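Local structure of De novo protein based on the inhibitor Amoebiasin-1 (5SWK) at residues I25-N30 / Y35-D40; G29-G34 / G65-K70. The protein is a designed variant of an Entamoeba histolytica chagasin-family inhibitor that probably blocks parasite cysteine proteases. All blocks are in the same frame, centred on the assembly; numbering follows the deposited sequence. Where two conformers were deposited one is given.

Contact 1: residues I25-N30 / Y35-D40; sequences IILHGN and YSWVVD
Leu27 and Trp37 meet between two strands that run roughly antiparallel, 25-29 and 36-40, whose N-to-C directions make 140° and whose axes come no nearer than 7.6 Å; no backbone bonds join them, and the side chain of Trp37 spans the distance to the main chain and to Leu27. The indole is held at one edge and one face. At the edge, NE1 of Trp37 donates to the carbonyl O of His28 at 3.1 Å; the oxygen lies almost in the indole plane, while the donor stands well above the plane of the carbonyl. Over the face, Leu27 CD1 sits 3.8 Å from the centroid of the six-membered ring of Trp37, a CH-pi contact 12° off the ring normal. Leu27 CB lies over the same face, nearer the pyrrole ring, 3.7 Å from Trp37 NE1. With CG anti to its own carbonyl carbon (chi1 -77°), Trp37 projects its ring over the strand opposite, and bond and methyl together probably help to set the ring's rotation. Leu83 also packs on both side chains, as does Phe103 of a second subunit. Facing strands of two sheets, closed by aromatic and aliphatic side chains, are characteristic of the immunoglobulin-like beta-sandwich of chagasin-type inhibitors; here they flank what corresponds to the BC loop.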
ATOM      1  N   ILE D  25      17.888  16.674   8.554  1.00 27.93           N
ATOM      2  CA  ILE D  25      18.291  15.757   7.497  1.00 28.49           C
ATOM      3  C   ILE D  25      17.942  16.395   6.159  1.00 27.58           C
ATOM      4  O   ILE D  25      16.841  16.914   5.992  1.00 27.02           O
ATOM      5  CB  ILE D  25      17.581  14.397   7.624  1.00 28.86           C
ATOM      6  CG1 ILE D  25      17.744  13.825   9.036  1.00 28.69           C
ATOM      7  CG2 ILE D  25      18.085  13.425   6.569  1.00 29.09           C
ATOM      8  CD1 ILE D  25      16.829  12.634   9.296  1.00 27.56           C
ATOM      9  N   ILE D  26      18.878  16.385   5.218  1.00 24.52           N
ATOM     10  CA  ILE D  26      18.613  16.955   3.912  1.00 26.67           C
ATOM     11  C   ILE D  26      18.900  15.920   2.834  1.00 28.11           C
ATOM     12  O   ILE D  26      20.001  15.380   2.756  1.00 28.48           O
ATOM     13  CB  ILE D  26      19.452  18.224   3.657  1.00 27.28           C
ATOM     14  CG1 ILE D  26      19.258  19.233   4.792  1.00 29.71           C
ATOM     15  CG2 ILE D  26      19.079  18.837   2.318  1.00 27.52           C
ATOM     16  CD1 ILE D  26      20.096  20.497   4.660  1.00 34.41           C
ATOM     17  N   LEU D  27      17.898  15.640   2.005  1.00 26.67           N
ATOM     18  CA  LEU D  27      18.038  14.623   0.970  1.00 28.11           C
ATOM     19  C   LEU D  27      17.563  15.161  -0.361  1.00 27.14           C
ATOM     20  O   LEU D  27      16.524  15.817  -0.428  1.00 27.28           O
ATOM     21  CB  LEU D  27      17.243  13.369   1.338  1.00 27.14           C
ATOM     22  CG  LEU D  27      17.537  12.740   2.701  1.00 29.33           C
ATOM     23  CD1 LEU D  27      16.450  11.750   3.050  1.00 27.19           C
ATOM     24  CD2 LEU D  27      18.886  12.055   2.684  1.00 28.30           C
ATOM     25  N   HIS D  28      18.316  14.910  -1.426  0.51 28.85           N
ATOM     26  CA  HIS D  28      17.881  15.381  -2.732  0.51 30.60           C
ATOM     27  C   HIS D  28      16.703  14.544  -3.203  0.51 30.76           C
ATOM     28  O   HIS D  28      16.619  13.349  -2.925  0.51 27.69           O
ATOM     29  CB  HIS D  28      19.011  15.336  -3.765  0.51 32.58           C
ATOM     30  CG  HIS D  28      18.662  16.005  -5.061  0.51 32.23           C
ATOM     31  ND1 HIS D  28      18.881  17.347  -5.290  0.51 34.12           N
ATOM     32  CD2 HIS D  28      18.090  15.521  -6.190  0.51 32.28           C
ATOM     33  CE1 HIS D  28      18.468  17.659  -6.506  0.51 34.89           C
ATOM     34  NE2 HIS D  28      17.984  16.568  -7.073  0.51 31.58           N
ATOM     35  N   GLY D  29      15.793  15.197  -3.914  1.00 30.23           N
ATOM     36  CA  GLY D  29      14.579  14.584  -4.410  1.00 28.68           C
ATOM     37  C   GLY D  29      14.100  15.354  -5.627  1.00 32.19           C
ATOM     38  O   GLY D  29      14.485  16.514  -5.836  1.00 30.15           O
ATOM     39  N   ASN D  30      13.286  14.700  -6.447  1.00 29.67           N
ATOM     40  CA  ASN D  30      12.691  15.346  -7.607  1.00 30.88           C
ATOM     41  C   ASN D  30      11.209  15.027  -7.729  1.00 26.84           C
ATOM     42  O   ASN D  30      10.826  14.096  -8.443  1.00 28.50           O
ATOM     43  CB  ASN D  30      13.403  14.933  -8.889  1.00 31.62           C
ATOM     44  CG  ASN D  30      13.059  15.847 -10.044  1.00 35.62           C
ATOM     45  OD1 ASN D  30      12.165  16.695  -9.930  1.00 33.76           O
ATOM     46  ND2 ASN D  30      13.760  15.689 -11.157  1.00 38.70           N
ATOM     47  N   TYR D  35       7.608  11.107  -7.153  1.00 22.17           N
ATOM     48  CA  TYR D  35       8.230  10.593  -5.923  1.00 24.34           C
ATOM     49  C   TYR D  35       8.455  11.710  -4.916  1.00 26.16           C
ATOM     50  O   TYR D  35       8.649  12.864  -5.294  1.00 26.03           O
ATOM     51  CB  TYR D  35       9.565   9.902  -6.230  1.00 23.67           C
ATOM     52  CG  TYR D  35       9.422   8.528  -6.839  1.00 25.20           C
ATOM     53  CD1 TYR D  35       9.192   8.370  -8.201  1.00 25.76           C
ATOM     54  CD2 TYR D  35       9.523   7.381  -6.050  1.00 29.20           C
ATOM     55  CE1 TYR D  35       9.059   7.103  -8.765  1.00 25.10           C
ATOM     56  CE2 TYR D  35       9.395   6.106  -6.609  1.00 24.07           C
ATOM     57  CZ  TYR D  35       9.164   5.983  -7.967  1.00 27.64           C
ATOM     58  OH  TYR D  35       9.034   4.741  -8.541  1.00 30.81           O
ATOM     59  N   SER D  36       8.426  11.367  -3.633  1.00 23.81           N
ATOM     60  CA  SER D  36       8.813  12.297  -2.586  1.00 25.53           C
ATOM     61  C   SER D  36       9.380  11.534  -1.387  1.00 27.60           C
ATOM     62  O   SER D  36       9.127  10.340  -1.229  1.00 25.24           O
ATOM     63  CB  SER D  36       7.620  13.153  -2.152  1.00 27.58           C
ATOM     64  OG  SER D  36       6.616  12.349  -1.560  1.00 28.06           O
ATOM     65  N   TRP D  37      10.151  12.223  -0.551  1.00 26.09           N
ATOM     66  CA  TRP D  37      10.608  11.643   0.705  1.00 25.36           C
ATOM     67  C   TRP D  37       9.513  11.763   1.755  1.00 28.70           C
ATOM     68  O   TRP D  37       8.987  12.850   1.993  1.00 30.48           O
ATOM     69  CB  TRP D  37      11.891  12.327   1.186  1.00 25.36           C
ATOM     70  CG  TRP D  37      13.116  11.873   0.453  1.00 24.43           C
ATOM     71  CD1 TRP D  37      13.792  12.551  -0.512  1.00 26.09           C
ATOM     72  CD2 TRP D  37      13.807  10.630   0.636  1.00 26.11           C
ATOM     73  NE1 TRP D  37      14.867  11.803  -0.949  1.00 28.09           N
ATOM     74  CE2 TRP D  37      14.895  10.620  -0.257  1.00 25.18           C
ATOM     75  CE3 TRP D  37      13.604   9.521   1.467  1.00 24.47           C
ATOM     76  CZ2 TRP D  37      15.787   9.546  -0.342  1.00 27.69           C
ATOM     77  CZ3 TRP D  37      14.490   8.452   1.381  1.00 29.26           C
ATOM     78  CH2 TRP D  37      15.566   8.472   0.479  1.00 26.07           C
ATOM     79  N   VAL D  38       9.170  10.642   2.378  1.00 26.51           N
ATOM     80  CA  VAL D  38       8.117  10.610   3.383  1.00 28.31           C
ATOM     81  C   VAL D  38       8.593   9.792   4.577  1.00 29.79           C
ATOM     82  O   VAL D  38       9.439   8.911   4.425  1.00 31.28           O
ATOM     83  CB  VAL D  38       6.800  10.026   2.801  1.00 31.91           C
ATOM     84  CG1 VAL D  38       6.970   8.570   2.434  1.00 33.65           C
ATOM     85  CG2 VAL D  38       5.653  10.185   3.771  1.00 34.75           C
ATOM     86  N   VAL D  39       8.079  10.101   5.765  1.00 31.15           N
ATOM     87  CA  VAL D  39       8.445   9.363   6.966  1.00 32.38           C
ATOM     88  C   VAL D  39       7.718   8.030   7.006  1.00 35.14           C
ATOM     89  O   VAL D  39       6.495   7.990   7.134  1.00 36.16           O
ATOM     90  CB  VAL D  39       8.116  10.145   8.248  1.00 32.07           C
ATOM     91  CG1 VAL D  39       8.478   9.318   9.471  1.00 33.06           C
ATOM     92  CG2 VAL D  39       8.851  11.489   8.267  1.00 32.98           C
ATOM     93  N   ASP D  40       8.463   6.941   6.887  1.00 33.38           N
ATOM     94  CA  ASP D  40       7.853   5.613   6.905  1.00 36.67           C
ATOM     95  C   ASP D  40       7.553   5.185   8.336  1.00 38.73           C
ATOM     96  O   ASP D  40       6.480   4.659   8.622  1.00 42.63           O
ATOM     97  CB  ASP D  40       8.755   4.594   6.216  1.00 34.19           C
ATOM     98  CG  ASP D  40       8.122   3.218   6.140  1.00 42.56           C
ATOM     99  OD1 ASP D  40       8.664   2.283   6.759  1.00 38.35           O
ATOM    100  OD2 ASP D  40       7.075   3.077   5.474  1.00 43.79           O
TER

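Contact 2: residues G29-G34 / G65-K70; sequences GNPTTG and GKYHIK
Gly29 and Gly65 form an antiparallel hydrogen-bonded pair, their CA atoms 5.7 Å apart, and carry the close-packed part of this contact. Gly65 N donates to Gly29 O at 2.9 Å; in return Gly29 N donates to Gly65 O at 3.0 Å. Gly29 has no side chain, and the edge of the Tyr67 ring lies directly against its CA, CE2 of Tyr67 being 4.0 Å from CA of Gly29. Tyr67 reaches this place because its CG stands beside the backbone N, anti to the carbonyl carbon (chi1 -76°), which leans the ring obliquely off the strand, past Gly29 to Pro31. Tyr51 meets the same ring.

Pro31 closes on the phenol end: its CB comes 3.3 Å from Tyr67 OH, and the two side chains slide past each other in opposite directions. The loose side begins beyond it, at Thr32 to Gly34, which do not touch strand 65-70. Here the chain turns through the short 3-10 segment 31-33 toward the more exposed side and is held largely by its own bonds, with Tyr85 OH bonding Asn30 N and Arg87 the carbonyl of Thr33. Asn30 O accepts from both Thr33 N and Thr33 OG1, the hydroxyl at 2.8 Å, while Asn30 OD1 takes the Thr32 hydroxyl, OG1, at 2.7 Å and a weak bond from Thr32 N. Gly34 closes the turn with a positive phi of 97°. The segment 30-34, in the sequence Asn-Pro-Thr-Thr-Gly-Tyr, corresponds to the BC loop of related inhibitors, probably one of the loops that chagasin-family inhibitors insert into the active-site cleft of the protease, here leaving the end of strand 22-29, where Gly29 pairs with Gly65.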
ATOM      1  N   GLY D  29      15.793  15.197  -3.914  1.00 30.23           N
ATOM      2  CA  GLY D  29      14.579  14.584  -4.410  1.00 28.68           C
ATOM      3  C   GLY D  29      14.100  15.354  -5.627  1.00 32.19           C
ATOM      4  O   GLY D  29      14.485  16.514  -5.836  1.00 30.15           O
ATOM      5  N   ASN D  30      13.286  14.700  -6.447  1.00 29.67           N
ATOM      6  CA  ASN D  30      12.691  15.346  -7.607  1.00 30.88           C
ATOM      7  C   ASN D  30      11.209  15.027  -7.729  1.00 26.84           C
ATOM      8  O   ASN D  30      10.826  14.096  -8.443  1.00 28.50           O
ATOM      9  CB  ASN D  30      13.403  14.933  -8.889  1.00 31.62           C
ATOM     10  CG  ASN D  30      13.059  15.847 -10.044  1.00 35.62           C
ATOM     11  OD1 ASN D  30      12.165  16.695  -9.930  1.00 33.76           O
ATOM     12  ND2 ASN D  30      13.760  15.689 -11.157  1.00 38.70           N
ATOM     13  N   PRO D  31      10.370  15.798  -7.033  1.00 23.61           N
ATOM     14  CA  PRO D  31       8.929  15.535  -6.976  1.00 25.51           C
ATOM     15  C   PRO D  31       8.180  15.719  -8.305  1.00 27.17           C
ATOM     16  O   PRO D  31       6.996  15.382  -8.354  1.00 23.77           O
ATOM     17  CB  PRO D  31       8.436  16.542  -5.931  1.00 27.75           C
ATOM     18  CG  PRO D  31       9.469  17.616  -5.915  1.00 28.13           C
ATOM     19  CD  PRO D  31      10.762  16.910  -6.153  1.00 27.52           C
ATOM     20  N   THR D  32       8.831  16.222  -9.351  1.00 24.47           N
ATOM     21  CA  THR D  32       8.171  16.301 -10.650  1.00 25.11           C
ATOM     22  C   THR D  32       7.948  14.906 -11.234  1.00 28.94           C
ATOM     23  O   THR D  32       7.173  14.748 -12.172  1.00 25.08           O
ATOM     24  CB  THR D  32       8.963  17.142 -11.666  1.00 27.50           C
ATOM     25  OG1 THR D  32      10.269  16.584 -11.839  1.00 25.77           O
ATOM     26  CG2 THR D  32       9.087  18.577 -11.186  1.00 24.99           C
ATOM     27  N   THR D  33       8.631  13.902 -10.677  1.00 25.45           N
ATOM     28  CA  THR D  33       8.448  12.512 -11.089  1.00 23.99           C
ATOM     29  C   THR D  33       7.273  11.887 -10.360  1.00 25.61           C
ATOM     30  O   THR D  33       6.808  10.803 -10.718  1.00 28.42           O
ATOM     31  CB  THR D  33       9.698  11.649 -10.800  1.00 28.81           C
ATOM     32  OG1 THR D  33       9.941  11.632  -9.388  1.00 20.24           O
ATOM     33  CG2 THR D  33      10.914  12.206 -11.518  1.00 27.51           C
ATOM     34  N   GLY D  34       6.807  12.565  -9.321  1.00 21.11           N
ATOM     35  CA  GLY D  34       5.770  12.023  -8.466  1.00 22.19           C
ATOM     36  C   GLY D  34       6.303  11.371  -7.198  1.00 23.99           C
ATOM     37  O   GLY D  34       5.537  11.105  -6.269  1.00 26.21           O
ATOM     38  N   GLY D  65      15.115  19.360  -6.117  1.00 32.49           N
ATOM     39  CA  GLY D  65      15.422  20.148  -4.948  1.00 33.61           C
ATOM     40  C   GLY D  65      15.785  19.245  -3.798  1.00 30.01           C
ATOM     41  O   GLY D  65      16.274  18.139  -3.998  1.00 31.12           O
ATOM     42  N   LYS D  66      15.549  19.724  -2.587  1.00 28.43           N
ATOM     43  CA  LYS D  66      15.949  18.987  -1.407  1.00 30.55           C
ATOM     44  C   LYS D  66      14.824  18.909  -0.398  1.00 27.95           C
ATOM     45  O   LYS D  66      14.105  19.874  -0.171  1.00 27.46           O
ATOM     46  CB  LYS D  66      17.192  19.630  -0.778  1.00 29.44           C
ATOM     47  CG  LYS D  66      18.378  19.625  -1.723  1.00 35.76           C
ATOM     48  CD  LYS D  66      19.686  19.962  -1.047  1.00 42.10           C
ATOM     49  CE  LYS D  66      20.812  19.918  -2.069  1.00 40.43           C
ATOM     50  NZ  LYS D  66      20.435  20.669  -3.306  1.00 40.80           N
ATOM     51  N   TYR D  67      14.673  17.737   0.200  1.00 24.02           N
ATOM     52  CA  TYR D  67      13.738  17.571   1.294  1.00 23.99           C
ATOM     53  C   TYR D  67      14.472  17.827   2.591  1.00 22.84           C
ATOM     54  O   TYR D  67      15.550  17.282   2.827  1.00 28.34           O
ATOM     55  CB  TYR D  67      13.110  16.170   1.267  1.00 25.13           C
ATOM     56  CG  TYR D  67      12.063  16.061   0.188  1.00 25.46           C
ATOM     57  CD1 TYR D  67      10.717  16.259   0.473  1.00 25.37           C
ATOM     58  CD2 TYR D  67      12.426  15.804  -1.126  1.00 23.58           C
ATOM     59  CE1 TYR D  67       9.758  16.179  -0.522  1.00 25.73           C
ATOM     60  CE2 TYR D  67      11.483  15.728  -2.123  1.00 28.41           C
ATOM     61  CZ  TYR D  67      10.149  15.912  -1.819  1.00 27.62           C
ATOM     62  OH  TYR D  67       9.214  15.828  -2.822  1.00 29.28           O
ATOM     63  N   HIS D  68      13.899  18.700   3.403  1.00 26.36           N
ATOM     64  CA  HIS D  68      14.424  19.001   4.716  1.00 26.27           C
ATOM     65  C   HIS D  68      13.563  18.290   5.734  1.00 27.56           C
ATOM     66  O   HIS D  68      12.386  18.615   5.902  1.00 29.14           O
ATOM     67  CB  HIS D  68      14.434  20.511   4.978  1.00 26.17           C
ATOM     68  CG  HIS D  68      15.412  21.269   4.134  1.00 29.53           C
ATOM     69  ND1 HIS D  68      16.345  22.133   4.671  1.00 29.85           N
ATOM     70  CD2 HIS D  68      15.590  21.311   2.792  1.00 30.85           C
ATOM     71  CE1 HIS D  68      17.056  22.669   3.695  1.00 34.55           C
ATOM     72  NE2 HIS D  68      16.621  22.186   2.545  1.00 30.57           N
ATOM     73  N   ILE D  69      14.134  17.294   6.396  1.00 27.17           N
ATOM     74  CA  ILE D  69      13.406  16.605   7.441  1.00 28.97           C
ATOM     75  C   ILE D  69      13.986  17.014   8.785  1.00 28.85           C
ATOM     76  O   ILE D  69      15.081  16.610   9.160  1.00 30.12           O
ATOM     77  CB  ILE D  69      13.449  15.080   7.277  1.00 29.41           C
ATOM     78  CG1 ILE D  69      12.930  14.672   5.889  1.00 27.51           C
ATOM     79  CG2 ILE D  69      12.601  14.416   8.358  1.00 30.85           C
ATOM     80  CD1 ILE D  69      14.003  14.512   4.828  1.00 27.04           C
ATOM     81  N   LYS D  70      13.237  17.843   9.498  1.00 27.53           N
ATOM     82  CA  LYS D  70      13.666  18.350  10.785  1.00 28.64           C
ATOM     83  C   LYS D  70      13.166  17.422  11.879  1.00 31.60           C
ATOM     84  O   LYS D  70      11.964  17.238  12.027  1.00 31.11           O
ATOM     85  CB  LYS D  70      13.141  19.778  10.993  1.00 29.59           C
ATOM     86  CG  LYS D  70      13.475  20.385  12.346  1.00 33.17           C
TER

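The two contacts share Gly29 and Asn30 and grip strand 22-29 from different directions. Contact 2 joins it to its neighbour within one sheet, through main-chain bonds between residues that are buried; contact 1 reaches to strand 36-43 of the other sheet and depends on a single indole bond and apolar contact, in a site only partly buried. Leu27 connects them, since its backbone pairs with Tyr67 in the sheet while its side chain serves contact 1. Tyr67 and Trp37 also meet ring to ring, at about 70°. Toward the surface the chemistry becomes polar, with the hydroxyls and amide of the loop taking over from aromatic packing.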